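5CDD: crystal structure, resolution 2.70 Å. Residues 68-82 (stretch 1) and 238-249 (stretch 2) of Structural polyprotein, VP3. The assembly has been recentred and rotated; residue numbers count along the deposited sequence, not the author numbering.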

ATOM      1  N   VAL B  68     -39.821  53.704  -3.237  1.00 38.05           N
ATOM      2  CA  VAL B  68     -39.546  55.040  -3.747  1.00 38.05           C
ATOM      3  C   VAL B  68     -40.646  55.892  -3.117  1.00 38.96           C
ATOM      4  O   VAL B  68     -41.671  56.169  -3.739  1.00 39.17           O
ATOM      5  CB  VAL B  68     -39.655  55.120  -5.287  1.00 36.52           C
ATOM      6  CG1 VAL B  68     -39.374  56.541  -5.747  1.00 33.69           C
ATOM      7  CG2 VAL B  68     -38.663  54.167  -5.932  1.00 36.34           C
ATOM      8  N   LEU B  69     -40.426  56.284  -1.866  1.00 39.98           N
ATOM      9  CA  LEU B  69     -41.388  57.072  -1.106  1.00 40.80           C
ATOM     10  C   LEU B  69     -41.420  58.552  -1.476  1.00 42.01           C
ATOM     11  O   LEU B  69     -40.517  59.065  -2.137  1.00 42.53           O
ATOM     12  CB  LEU B  69     -41.081  56.941   0.386  1.00 39.77           C
ATOM     13  CG  LEU B  69     -40.848  55.524   0.915  1.00 38.65           C
ATOM     14  CD1 LEU B  69     -40.363  55.602   2.351  1.00 38.42           C
ATOM     15  CD2 LEU B  69     -42.124  54.705   0.816  1.00 37.43           C
ATOM     16  N   THR B  70     -42.477  59.230  -1.037  1.00 43.47           N
ATOM     17  CA  THR B  70     -42.642  60.657  -1.287  1.00 43.91           C
ATOM     18  C   THR B  70     -42.702  61.381   0.052  1.00 43.80           C
ATOM     19  O   THR B  70     -43.593  61.137   0.868  1.00 44.29           O
ATOM     20  CB  THR B  70     -43.942  60.960  -2.069  1.00 43.82           C
ATOM     21  OG1 THR B  70     -43.925  60.263  -3.322  1.00 45.49           O
ATOM     22  CG2 THR B  70     -44.063  62.455  -2.337  1.00 43.10           C
ATOM     23  N   TRP B  71     -41.736  62.261   0.284  1.00 42.98           N
ATOM     24  CA  TRP B  71     -41.689  63.025   1.520  1.00 42.82           C
ATOM     25  C   TRP B  71     -42.042  64.473   1.196  1.00 44.52           C
ATOM     26  O   TRP B  71     -41.315  65.160   0.480  1.00 44.84           O
ATOM     27  CB  TRP B  71     -40.295  62.921   2.143  1.00 40.94           C
ATOM     28  CG  TRP B  71     -40.149  63.628   3.457  1.00 39.63           C
ATOM     29  CD1 TRP B  71     -41.151  63.998   4.311  1.00 39.00           C
ATOM     30  CD2 TRP B  71     -38.922  64.006   4.093  1.00 38.73           C
ATOM     31  NE1 TRP B  71     -40.623  64.583   5.437  1.00 38.68           N
ATOM     32  CE2 TRP B  71     -39.257  64.599   5.330  1.00 38.42           C
ATOM     33  CE3 TRP B  71     -37.571  63.898   3.737  1.00 38.33           C
ATOM     34  CZ2 TRP B  71     -38.288  65.085   6.215  1.00 38.23           C
ATOM     35  CZ3 TRP B  71     -36.607  64.380   4.618  1.00 37.99           C
ATOM     36  CH2 TRP B  71     -36.973  64.966   5.843  1.00 38.06           C
ATOM     37  N   LYS B  72     -43.178  64.923   1.721  1.00 46.29           N
ATOM     38  CA  LYS B  72     -43.662  66.278   1.483  1.00 47.55           C
ATOM     39  C   LYS B  72     -43.359  67.199   2.650  1.00 48.05           C
ATOM     40  O   LYS B  72     -43.145  66.749   3.774  1.00 47.85           O
ATOM     41  CB  LYS B  72     -45.174  66.259   1.267  1.00 48.06           C
ATOM     42  CG  LYS B  72     -45.644  65.255   0.241  1.00 49.06           C
ATOM     43  CD  LYS B  72     -47.156  65.153   0.243  1.00 49.75           C
ATOM     44  CE  LYS B  72     -47.625  64.069  -0.706  1.00 50.93           C
ATOM     45  NZ  LYS B  72     -49.102  63.900  -0.663  1.00 51.92           N
ATOM     46  N   THR B  73     -43.350  68.498   2.376  1.00 49.64           N
ATOM     47  CA  THR B  73     -43.105  69.479   3.417  1.00 51.14           C
ATOM     48  C   THR B  73     -44.351  69.490   4.299  1.00 51.53           C
ATOM     49  O   THR B  73     -44.372  70.097   5.366  1.00 51.30           O
ATOM     50  CB  THR B  73     -42.872  70.874   2.810  1.00 50.83           C
ATOM     51  OG1 THR B  73     -44.014  71.250   2.033  1.00 50.85           O
ATOM     52  CG2 THR B  73     -41.637  70.859   1.912  1.00 51.40           C
ATOM     53  N   THR B  74     -45.379  68.781   3.841  1.00 52.23           N
ATOM     54  CA  THR B  74     -46.653  68.678   4.540  1.00 52.94           C
ATOM     55  C   THR B  74     -46.695  67.557   5.584  1.00 54.06           C
ATOM     56  O   THR B  74     -47.432  67.650   6.563  1.00 54.26           O
ATOM     57  CB  THR B  74     -47.807  68.476   3.519  1.00 52.78           C
ATOM     58  OG1 THR B  74     -48.418  69.739   3.238  1.00 52.76           O
ATOM     59  CG2 THR B  74     -48.850  67.493   4.040  1.00 52.80           C
ATOM     60  N   ASP B  75     -45.914  66.502   5.374  1.00 54.63           N
ATOM     61  CA  ASP B  75     -45.883  65.383   6.311  1.00 54.38           C
ATOM     62  C   ASP B  75     -45.519  65.817   7.730  1.00 53.77           C
ATOM     63  O   ASP B  75     -44.693  66.707   7.933  1.00 53.10           O
ATOM     64  CB  ASP B  75     -44.899  64.322   5.822  1.00 55.60           C
ATOM     65  CG  ASP B  75     -45.281  63.757   4.469  1.00 56.83           C
ATOM     66  OD1 ASP B  75     -46.415  63.251   4.323  1.00 57.68           O
ATOM     67  OD2 ASP B  75     -44.443  63.813   3.549  1.00 57.37           O
ATOM     68  N   ALA B  76     -46.151  65.176   8.708  1.00 53.30           N
ATOM     69  CA  ALA B  76     -45.919  65.475  10.115  1.00 53.45           C
ATOM     70  C   ALA B  76     -44.713  64.721  10.649  1.00 53.50           C
ATOM     71  O   ALA B  76     -44.347  63.669  10.128  1.00 54.95           O
ATOM     72  CB  ALA B  76     -47.146  65.110  10.917  1.00 52.46           C
ATOM     73  N   ILE B  77     -44.107  65.254  11.703  1.00 52.75           N
ATOM     74  CA  ILE B  77     -42.944  64.611  12.301  1.00 52.96           C
ATOM     75  C   ILE B  77     -43.332  63.410  13.164  1.00 53.79           C
ATOM     76  O   ILE B  77     -44.493  63.245  13.546  1.00 53.99           O
ATOM     77  CB  ILE B  77     -42.140  65.596  13.173  1.00 52.19           C
ATOM     78  CG1 ILE B  77     -43.004  66.088  14.336  1.00 52.29           C
ATOM     79  CG2 ILE B  77     -41.675  66.764  12.325  1.00 50.69           C
ATOM     80  CD1 ILE B  77     -42.257  66.932  15.348  1.00 51.93           C
ATOM     81  N   GLN B  78     -42.343  62.581  13.477  1.00 54.59           N
ATOM     82  CA  GLN B  78     -42.551  61.387  14.285  1.00 54.59           C
ATOM     83  C   GLN B  78     -43.752  60.562  13.814  1.00 53.33           C
ATOM     84  O   GLN B  78     -44.483  59.997  14.620  1.00 52.34           O
ATOM     85  CB  GLN B  78     -42.713  61.763  15.761  1.00 56.10           C
ATOM     86  CG  GLN B  78     -41.484  62.422  16.365  1.00 60.72           C
ATOM     87  CD  GLN B  78     -41.514  62.414  17.877  1.00 64.70           C
ATOM     88  OE1 GLN B  78     -42.454  62.913  18.495  1.00 65.76           O
ATOM     89  NE2 GLN B  78     -40.476  61.851  18.483  1.00 67.55           N
ATOM     90  N   LYS B  79     -43.948  60.505  12.500  1.00 52.55           N
ATOM     91  CA  LYS B  79     -45.035  59.737  11.899  1.00 52.65           C
ATOM     92  C   LYS B  79     -44.447  58.998  10.703  1.00 52.31           C
ATOM     93  O   LYS B  79     -43.929  59.625   9.777  1.00 52.61           O
ATOM     94  CB  LYS B  79     -46.166  60.662  11.435  1.00 52.95           C
ATOM     95  CG  LYS B  79     -47.328  59.926  10.779  1.00 54.30           C
ATOM     96  CD  LYS B  79     -48.402  60.874  10.259  1.00 55.90           C
ATOM     97  CE  LYS B  79     -49.457  60.124   9.448  1.00 57.12           C
ATOM     98  NZ  LYS B  79     -48.859  59.413   8.280  1.00 58.49           N
ATOM     99  N   PRO B  80     -44.527  57.656  10.698  1.00 51.57           N
ATOM    100  CA  PRO B  80     -43.961  56.931   9.559  1.00 50.79           C
ATOM    101  C   PRO B  80     -44.456  57.471   8.231  1.00 50.20           C
ATOM    102  O   PRO B  80     -45.658  57.628   8.024  1.00 50.47           O
ATOM    103  CB  PRO B  80     -44.401  55.489   9.812  1.00 50.54           C
ATOM    104  CG  PRO B  80     -45.691  55.651  10.528  1.00 51.46           C
ATOM    105  CD  PRO B  80     -45.369  56.760  11.509  1.00 51.94           C
ATOM    106  N   ILE B  81     -43.515  57.770   7.340  1.00 49.48           N
ATOM    107  CA  ILE B  81     -43.847  58.295   6.022  1.00 49.70           C
ATOM    108  C   ILE B  81     -44.926  57.469   5.341  1.00 51.08           C
ATOM    109  O   ILE B  81     -44.745  56.278   5.087  1.00 51.84           O
ATOM    110  CB  ILE B  81     -42.611  58.333   5.113  1.00 48.18           C
ATOM    111  CG1 ILE B  81     -41.703  59.472   5.562  1.00 47.11           C
ATOM    112  CG2 ILE B  81     -43.037  58.496   3.656  1.00 47.22           C
ATOM    113  CD1 ILE B  81     -40.402  59.548   4.841  1.00 48.51           C
ATOM    114  N   ALA B  82     -46.045  58.115   5.031  1.00 52.60           N
ATOM    115  CA  ALA B  82     -47.162  57.439   4.389  1.00 53.59           C
ATOM    116  C   ALA B  82     -46.842  57.019   2.971  1.00 54.67           C
ATOM    117  O   ALA B  82     -46.263  57.780   2.201  1.00 55.25           O
ATOM    118  CB  ALA B  82     -48.386  58.334   4.384  1.00 54.10           C
ATOM    119  N   LEU B 238     -37.853  48.329  10.413  1.00 33.89           N
ATOM    120  CA  LEU B 238     -37.246  49.652  10.385  1.00 35.20           C
ATOM    121  C   LEU B 238     -38.384  50.639  10.203  1.00 36.49           C
ATOM    122  O   LEU B 238     -39.396  50.315   9.587  1.00 36.96           O
ATOM    123  CB  LEU B 238     -36.276  49.788   9.212  1.00 34.56           C
ATOM    124  CG  LEU B 238     -34.932  49.074   9.280  1.00 34.77           C
ATOM    125  CD1 LEU B 238     -34.188  49.279   7.984  1.00 34.50           C
ATOM    126  CD2 LEU B 238     -34.111  49.619  10.423  1.00 33.55           C
ATOM    127  N   CYS B 239     -38.216  51.844  10.728  1.00 37.96           N
ATOM    128  CA  CYS B 239     -39.252  52.854  10.610  1.00 38.47           C
ATOM    129  C   CYS B 239     -38.648  54.191  10.206  1.00 38.67           C
ATOM    130  O   CYS B 239     -37.722  54.684  10.853  1.00 38.62           O
ATOM    131  CB  CYS B 239     -39.997  52.982  11.938  1.00 38.82           C
ATOM    132  SG  CYS B 239     -41.520  53.926  11.840  1.00 40.19           S
ATOM    133  N   ILE B 240     -39.177  54.771   9.132  1.00 38.96           N
ATOM    134  CA  ILE B 240     -38.691  56.052   8.631  1.00 39.08           C
ATOM    135  C   ILE B 240     -39.672  57.178   8.969  1.00 39.85           C
ATOM    136  O   ILE B 240     -40.724  57.312   8.340  1.00 39.84           O
ATOM    137  CB  ILE B 240     -38.485  55.995   7.102  1.00 38.49           C
ATOM    138  CG1 ILE B 240     -37.596  54.802   6.747  1.00 36.41           C
ATOM    139  CG2 ILE B 240     -37.844  57.285   6.613  1.00 37.86           C
ATOM    140  CD1 ILE B 240     -37.393  54.602   5.261  1.00 34.91           C
ATOM    141  N   ARG B 241     -39.317  57.985   9.967  1.00 40.45           N
ATOM    142  CA  ARG B 241     -40.162  59.093  10.404  1.00 40.74           C
ATOM    143  C   ARG B 241     -39.382  60.402  10.441  1.00 41.71           C
ATOM    144  O   ARG B 241     -38.230  60.435  10.872  1.00 42.66           O
ATOM    145  CB  ARG B 241     -40.722  58.811  11.801  1.00 39.61           C
ATOM    146  CG  ARG B 241     -41.432  57.479  11.934  1.00 39.83           C
ATOM    147  CD  ARG B 241     -42.032  57.308  13.320  1.00 38.14           C
ATOM    148  NE  ARG B 241     -41.052  57.540  14.376  1.00 37.56           N
ATOM    149  CZ  ARG B 241     -41.262  57.269  15.660  1.00 37.41           C
ATOM    150  NH1 ARG B 241     -42.419  56.750  16.049  1.00 36.40           N
ATOM    151  NH2 ARG B 241     -40.316  57.518  16.555  1.00 36.59           N
ATOM    152  N   PRO B 242     -40.003  61.500   9.986  1.00 42.18           N
ATOM    153  CA  PRO B 242     -39.327  62.800   9.991  1.00 42.67           C
ATOM    154  C   PRO B 242     -39.132  63.328  11.411  1.00 44.15           C
ATOM    155  O   PRO B 242     -40.055  63.294  12.223  1.00 44.43           O
ATOM    156  CB  PRO B 242     -40.274  63.687   9.184  1.00 41.64           C
ATOM    157  CG  PRO B 242     -40.991  62.715   8.291  1.00 41.80           C
ATOM    158  CD  PRO B 242     -41.260  61.569   9.222  1.00 41.85           C
ATOM    159  N   VAL B 243     -37.928  63.803  11.712  1.00 46.51           N
ATOM    160  CA  VAL B 243     -37.636  64.367  13.028  1.00 48.81           C
ATOM    161  C   VAL B 243     -37.861  65.869  12.900  1.00 50.49           C
ATOM    162  O   VAL B 243     -38.398  66.517  13.799  1.00 50.52           O
ATOM    163  CB  VAL B 243     -36.171  64.111  13.442  1.00 48.84           C
ATOM    164  CG1 VAL B 243     -35.850  64.859  14.725  1.00 50.68           C
ATOM    165  CG2 VAL B 243     -35.944  62.629  13.636  1.00 49.03           C
ATOM    166  N   THR B 244     -37.438  66.400  11.757  1.00 51.88           N
ATOM    167  CA  THR B 244     -37.577  67.812  11.430  1.00 51.97           C
ATOM    168  C   THR B 244     -38.335  67.883  10.109  1.00 52.89           C
ATOM    169  O   THR B 244     -37.907  67.308   9.108  1.00 53.83           O
ATOM    170  CB  THR B 244     -36.201  68.485  11.263  1.00 51.52           C
ATOM    171  OG1 THR B 244     -35.522  68.499  12.524  1.00 51.52           O
ATOM    172  CG2 THR B 244     -36.356  69.911  10.751  1.00 51.42           C
ATOM    173  N   LYS B 245     -39.463  68.583  10.114  1.00 53.27           N
ATOM    174  CA  LYS B 245     -40.293  68.718   8.922  1.00 53.61           C
ATOM    175  C   LYS B 245     -39.467  69.130   7.703  1.00 52.95           C
ATOM    176  O   LYS B 245     -38.437  69.791   7.835  1.00 52.57           O
ATOM    177  CB  LYS B 245     -41.401  69.738   9.187  1.00 54.81           C
ATOM    178  CG  LYS B 245     -42.677  69.475   8.412  1.00 57.32           C
ATOM    179  CD  LYS B 245     -43.843  70.237   9.014  1.00 57.88           C
ATOM    180  CE  LYS B 245     -45.158  69.825   8.375  1.00 58.87           C
ATOM    181  NZ  LYS B 245     -46.318  70.514   9.004  1.00 59.95           N
ATOM    182  N   LEU B 246     -39.921  68.730   6.518  1.00 52.38           N
ATOM    183  CA  LEU B 246     -39.212  69.056   5.283  1.00 52.07           C
ATOM    184  C   LEU B 246     -39.375  70.529   4.916  1.00 53.97           C
ATOM    185  O   LEU B 246     -40.491  71.036   4.819  1.00 53.43           O
ATOM    186  CB  LEU B 246     -39.723  68.188   4.131  1.00 49.03           C
ATOM    187  CG  LEU B 246     -39.045  68.418   2.776  1.00 46.91           C
ATOM    188  CD1 LEU B 246     -37.566  68.077   2.880  1.00 45.67           C
ATOM    189  CD2 LEU B 246     -39.713  67.567   1.711  1.00 44.88           C
ATOM    190  N   MET B 247     -38.253  71.209   4.710  1.00 56.66           N
ATOM    191  CA  MET B 247     -38.254  72.623   4.352  1.00 58.98           C
ATOM    192  C   MET B 247     -37.830  72.752   2.899  1.00 59.41           C
ATOM    193  O   MET B 247     -36.970  72.007   2.441  1.00 59.40           O
ATOM    194  CB  MET B 247     -37.277  73.379   5.248  1.00 61.70           C
ATOM    195  CG  MET B 247     -37.626  73.311   6.723  1.00 65.18           C
ATOM    196  SD  MET B 247     -38.918  74.486   7.188  1.00 69.61           S
ATOM    197  CE  MET B 247     -40.408  73.633   6.706  1.00 67.79           C
ATOM    198  N   ALA B 248     -38.422  73.692   2.171  1.00 60.35           N
ATOM    199  CA  ALA B 248     -38.076  73.859   0.768  1.00 60.87           C
ATOM    200  C   ALA B 248     -38.523  75.185   0.179  1.00 61.32           C
ATOM    201  O   ALA B 248     -39.710  75.496   0.183  1.00 61.57           O
ATOM    202  CB  ALA B 248     -38.680  72.727  -0.038  1.00 60.44           C
ATOM    203  N   PRO B 249     -37.574  75.988  -0.340  1.00 61.50           N
ATOM    204  CA  PRO B 249     -37.952  77.273  -0.934  1.00 61.59           C
ATOM    205  C   PRO B 249     -38.921  76.937  -2.065  1.00 62.53           C
ATOM    206  O   PRO B 249     -38.996  75.781  -2.493  1.00 63.16           O
ATOM    207  CB  PRO B 249     -36.625  77.808  -1.469  1.00 60.92           C
ATOM    208  CG  PRO B 249     -35.619  77.205  -0.548  1.00 61.01           C
ATOM    209  CD  PRO B 249     -36.116  75.793  -0.412  1.00 61.66           C
TER

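Three residues cover the most surface where the stretches meet, Pro 242, Leu 246 and Trp 71, and the packing is best read outward from them. Together the stretches bury 967 Å², summed over both sides, although any touching pair lies at least 159 positions apart in sequence.

Strand 68-72 and strand 245-247 do not run side by side. Their axes approach to 7.6 Å at 77°, close to perpendicular, and no hydrogen bond is found between them; the contact is made by packing. Leu 246 directs its CA-to-CB bond toward stretch 1, and Trp 71 does the same toward stretch 2. Leu 246 CB lies 4.1 Å from the centroid of the five-membered ring of Trp 71, 22° off the ring normal, which is the geometry of a CH-pi contact over the face. Its chi1 of -179° (t) and chi2 of 62° (p) leave Leu 246 CD2 3.1 Å from Trp 71 O, a tight van der Waals approach. At the ring edge, Trp 71 CZ2 comes to 3.7 Å from Thr 244 O.

Pro 242 meets the same indole obliquely: Trp 71 CZ2 is 3.8 Å from Pro 242 CB, an apolar contact. The other side of its role is polar. Having no amide hydrogen, proline can offer its backbone only as an acceptor, and Pro 242 O receives Gln 78 N at 2.7 Å with an N-H...O angle of 165°. A second bond, Ile 81 N to Ile 240 O at 3.0 Å and 172°, is nearly linear. These two are the hydrogen bonds between the stretches, and both are made by backbone atoms, so they tie the loop to strand 238-242 through the main chain. Beside the second, Pro 80 CA sits 3.5 Å from Ile 240 O in a CA-H...O contact, while Ile 81 CD1 packs 3.8 Å from Ile 240 CG2.

The turn preceding this loop is held within stretch 1. Lys 72 to Asp 75 form a type I turn, closed by Asp 75 N to Lys 72 O at 3.2 Å and by a very short bond from Lys 72 N to Asp 75 OD2 at 2.5 Å. Thr 73, at its second position, places CG2 3.7 Å from Leu 246 CG, extending the apolar patch, and the Lys 245 chain reaches the turn, its CE 3.1 Å from Thr 73 O.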